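Long-range contact in NigD-like protein (Bacteroides vulgatus ATCC 8482, PDB 3K6O), which is of unknown function but is probably an exported lipoprotein with an OB domain and a beta-sandwich domain: residues 100-106 with 154-158. Residues are numbered along the deposited sequence; the frame is centred on the assembly and turned at random.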
ATOM      1  N   SER A 100      15.732 -14.551  -9.362  1.00 32.16           N
ATOM      2  CA  SER A 100      14.651 -13.909 -10.110  0.50 32.95           C
ATOM      3  C   SER A 100      13.972 -12.812  -9.278  1.00 33.63           C
ATOM      4  O   SER A 100      13.407 -11.890  -9.833  1.00 34.43           O
ATOM      5  CB  SER A 100      13.634 -14.939 -10.639  0.50 32.76           C
ATOM      6  OG  SER A 100      13.417 -15.979  -9.712  0.50 33.06           O
ATOM      7  N   ILE A 101      14.033 -12.899  -7.947  1.00 33.45           N
ATOM      8  CA  ILE A 101      13.470 -11.837  -7.122  1.00 33.53           C
ATOM      9  C   ILE A 101      14.385 -10.583  -7.093  1.00 33.68           C
ATOM     10  O   ILE A 101      13.906  -9.441  -7.156  1.00 33.96           O
ATOM     11  CB  ILE A 101      13.165 -12.325  -5.686  1.00 33.71           C
ATOM     12  CG1 ILE A 101      11.951 -13.268  -5.657  1.00 31.94           C
ATOM     13  CG2 ILE A 101      12.885 -11.151  -4.753  1.00 34.73           C
ATOM     14  CD1 ILE A 101      11.781 -13.988  -4.310  1.00 30.76           C
ATOM     15  N   GLY A 102      15.691 -10.794  -7.031  1.00 33.29           N
ATOM     16  CA  GLY A 102      16.651  -9.709  -7.142  1.00 33.93           C
ATOM     17  C   GLY A 102      16.755  -8.894  -5.848  1.00 34.31           C
ATOM     18  O   GLY A 102      16.128  -9.206  -4.848  1.00 33.65           O
ATOM     19  N   ASN A 103      17.604  -7.870  -5.881  1.00 34.15           N
ATOM     20  CA  ASN A 103      17.697  -6.908  -4.814  1.00 33.85           C
ATOM     21  C   ASN A 103      18.369  -5.646  -5.340  1.00 33.05           C
ATOM     22  O   ASN A 103      19.323  -5.140  -4.767  1.00 33.33           O
ATOM     23  CB  ASN A 103      18.485  -7.478  -3.642  1.00 34.34           C
ATOM     24  CG  ASN A 103      18.354  -6.625  -2.399  1.00 37.79           C
ATOM     25  OD1 ASN A 103      17.356  -5.877  -2.219  1.00 33.22           O
ATOM     26  ND2 ASN A 103      19.366  -6.705  -1.532  1.00 38.38           N
HETATM   27  N   MSE A 104      17.844  -5.136  -6.437  1.00 32.69           N
HETATM   28  CA  MSE A 104      18.359  -3.934  -7.058  1.00 32.20           C
HETATM   29  C   MSE A 104      17.948  -2.659  -6.317  1.00 32.26           C
HETATM   30  O   MSE A 104      16.934  -2.614  -5.601  1.00 30.61           O
HETATM   31  CB  MSE A 104      17.864  -3.896  -8.491  1.00 33.35           C
HETATM   32  CG  MSE A 104      18.402  -5.082  -9.339  1.00 34.36           C
HETATM   33 SE   MSE A 104      17.809  -4.892 -11.145  1.00 41.11          SE
HETATM   34  CE  MSE A 104      19.242  -3.679 -11.789  1.00 44.00           C
ATOM     35  N   LYS A 105      18.763  -1.624  -6.458  1.00 31.84           N
ATOM     36  CA  LYS A 105      18.522  -0.379  -5.761  1.00 32.04           C
ATOM     37  C   LYS A 105      17.216   0.259  -6.249  1.00 31.70           C
ATOM     38  O   LYS A 105      16.956   0.315  -7.452  1.00 31.23           O
ATOM     39  CB  LYS A 105      19.708   0.579  -5.953  1.00 32.68           C
ATOM     40  CG  LYS A 105      21.001   0.078  -5.263  1.00 33.83           C
ATOM     41  CD  LYS A 105      22.067   1.173  -5.109  1.00 38.23           C
ATOM     42  CE  LYS A 105      23.214   0.733  -4.128  1.00 40.43           C
ATOM     43  NZ  LYS A 105      22.707   0.429  -2.717  1.00 42.53           N
ATOM     44  N   VAL A 106      16.420   0.741  -5.300  1.00 31.32           N
ATOM     45  CA  VAL A 106      15.134   1.376  -5.584  1.00 31.69           C
ATOM     46  C   VAL A 106      15.017   2.667  -4.751  1.00 32.38           C
ATOM     47  O   VAL A 106      15.553   2.750  -3.638  1.00 31.58           O
ATOM     48  CB  VAL A 106      13.952   0.442  -5.242  1.00 32.36           C
ATOM     49  CG1 VAL A 106      13.907   0.099  -3.723  1.00 30.81           C
ATOM     50  CG2 VAL A 106      12.601   1.061  -5.668  1.00 30.92           C
ATOM     51  N   LEU A 154      11.919  -5.703   1.195  1.00 29.27           N
ATOM     52  CA  LEU A 154      11.435  -5.243  -0.085  1.00 29.73           C
ATOM     53  C   LEU A 154      12.537  -5.509  -1.097  1.00 29.50           C
ATOM     54  O   LEU A 154      13.671  -5.129  -0.876  1.00 29.90           O
ATOM     55  CB  LEU A 154      11.135  -3.750  -0.090  1.00 30.14           C
ATOM     56  CG  LEU A 154       9.786  -3.156   0.294  1.00 34.34           C
ATOM     57  CD1 LEU A 154       9.950  -1.628   0.079  1.00 38.39           C
ATOM     58  CD2 LEU A 154       8.604  -3.729  -0.492  1.00 32.73           C
ATOM     59  N   ARG A 155      12.179  -6.154  -2.195  1.00 29.15           N
ATOM     60  CA  ARG A 155      13.112  -6.554  -3.219  1.00 29.86           C
ATOM     61  C   ARG A 155      12.639  -5.968  -4.552  1.00 29.62           C
ATOM     62  O   ARG A 155      11.529  -6.270  -5.001  1.00 30.37           O
ATOM     63  CB  ARG A 155      13.167  -8.087  -3.267  1.00 29.69           C
ATOM     64  CG  ARG A 155      13.675  -8.735  -1.980  1.00 29.88           C
ATOM     65  CD  ARG A 155      15.116  -8.274  -1.717  1.00 32.21           C
ATOM     66  NE  ARG A 155      15.843  -9.082  -0.721  1.00 32.88           N
ATOM     67  CZ  ARG A 155      16.743 -10.024  -0.988  1.00 30.74           C
ATOM     68  NH1 ARG A 155      17.084 -10.352  -2.232  1.00 33.15           N
ATOM     69  NH2 ARG A 155      17.358 -10.609   0.017  1.00 32.16           N
ATOM     70  N   TYR A 156      13.478  -5.143  -5.176  1.00 30.24           N
ATOM     71  CA  TYR A 156      13.172  -4.552  -6.482  1.00 30.56           C
ATOM     72  C   TYR A 156      13.956  -5.243  -7.596  1.00 31.64           C
ATOM     73  O   TYR A 156      15.138  -5.555  -7.444  1.00 30.92           O
ATOM     74  CB  TYR A 156      13.508  -3.049  -6.485  1.00 30.16           C
ATOM     75  CG  TYR A 156      13.272  -2.325  -7.808  1.00 30.28           C
ATOM     76  CD1 TYR A 156      12.008  -2.198  -8.330  1.00 27.75           C
ATOM     77  CD2 TYR A 156      14.339  -1.777  -8.539  1.00 30.50           C
ATOM     78  CE1 TYR A 156      11.778  -1.509  -9.507  1.00 29.87           C
ATOM     79  CE2 TYR A 156      14.124  -1.114  -9.727  1.00 30.13           C
ATOM     80  CZ  TYR A 156      12.831  -0.980 -10.198  1.00 32.44           C
ATOM     81  OH  TYR A 156      12.583  -0.348 -11.374  1.00 34.79           O
ATOM     82  N   ASN A 157      13.281  -5.481  -8.718  1.00 32.93           N
ATOM     83  CA  ASN A 157      13.942  -5.991  -9.905  1.00 34.52           C
ATOM     84  C   ASN A 157      13.427  -5.193 -11.100  1.00 35.42           C
ATOM     85  O   ASN A 157      12.230  -5.174 -11.349  1.00 35.57           O
ATOM     86  CB  ASN A 157      13.697  -7.491 -10.090  1.00 34.12           C
ATOM     87  CG  ASN A 157      14.751  -8.146 -10.954  1.00 37.03           C
ATOM     88  OD1 ASN A 157      15.449  -7.478 -11.733  1.00 39.96           O
ATOM     89  ND2 ASN A 157      14.899  -9.463 -10.815  1.00 38.21           N
ATOM     90  N   ASN A 158      14.326  -4.511 -11.814  1.00 37.14           N
ATOM     91  CA  ASN A 158      13.901  -3.726 -12.984  1.00 38.44           C
ATOM     92  C   ASN A 158      13.739  -4.574 -14.231  1.00 39.82           C
ATOM     93  O   ASN A 158      13.231  -4.097 -15.256  1.00 40.31           O
ATOM     94  CB  ASN A 158      14.804  -2.527 -13.236  1.00 38.14           C
ATOM     95  CG  ASN A 158      16.205  -2.906 -13.628  1.00 39.47           C
ATOM     96  OD1 ASN A 158      16.486  -4.040 -14.014  1.00 40.63           O
ATOM     97  ND2 ASN A 158      17.107  -1.951 -13.517  1.00 40.69           N
TER
HETATM   98  O   HOH W   1      15.784  -4.188  -3.770  1.00 31.84           O
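Start at Gly102, where the chain leaves the short helix with positive phi and passes across the end of strand 149-157. An ideal CB on Gly102 would sit 2.9 Å from Asn157 ND2, a clash. Asn157, at chi1 t, donates ND2 to Ser100 O (3.0 Å), a carbonyl in the last turn of the helix. Arg155, folded m,m at its first two torsions, sends NH1 to Gly102 O (3.0 Å), lays one guanidinium face under Asn103 CG, and bridges to Glu153 through NH2. One direct backbone bond crosses, Met104 N to Tyr156 O at 2.9 Å; beside it a water accepts from Tyr156 N and donates to Met104 O and Asn103 OD1. Met104, a selenomethionine at m,t,p, brings CE within 3.2 Å of Asn158 ND2, a close van der Waals approach. With chi1 t, Tyr156 sets a ring face against Val106 CG2, and its hydroxyl hydrogen-bonds to Asn125. Within the beta-sandwich domain, strand 149-157 pairs with 133-139 and 186-191, Ile101 packs on strand 75-93, and Val106 and Tyr156 meet strand 117-125.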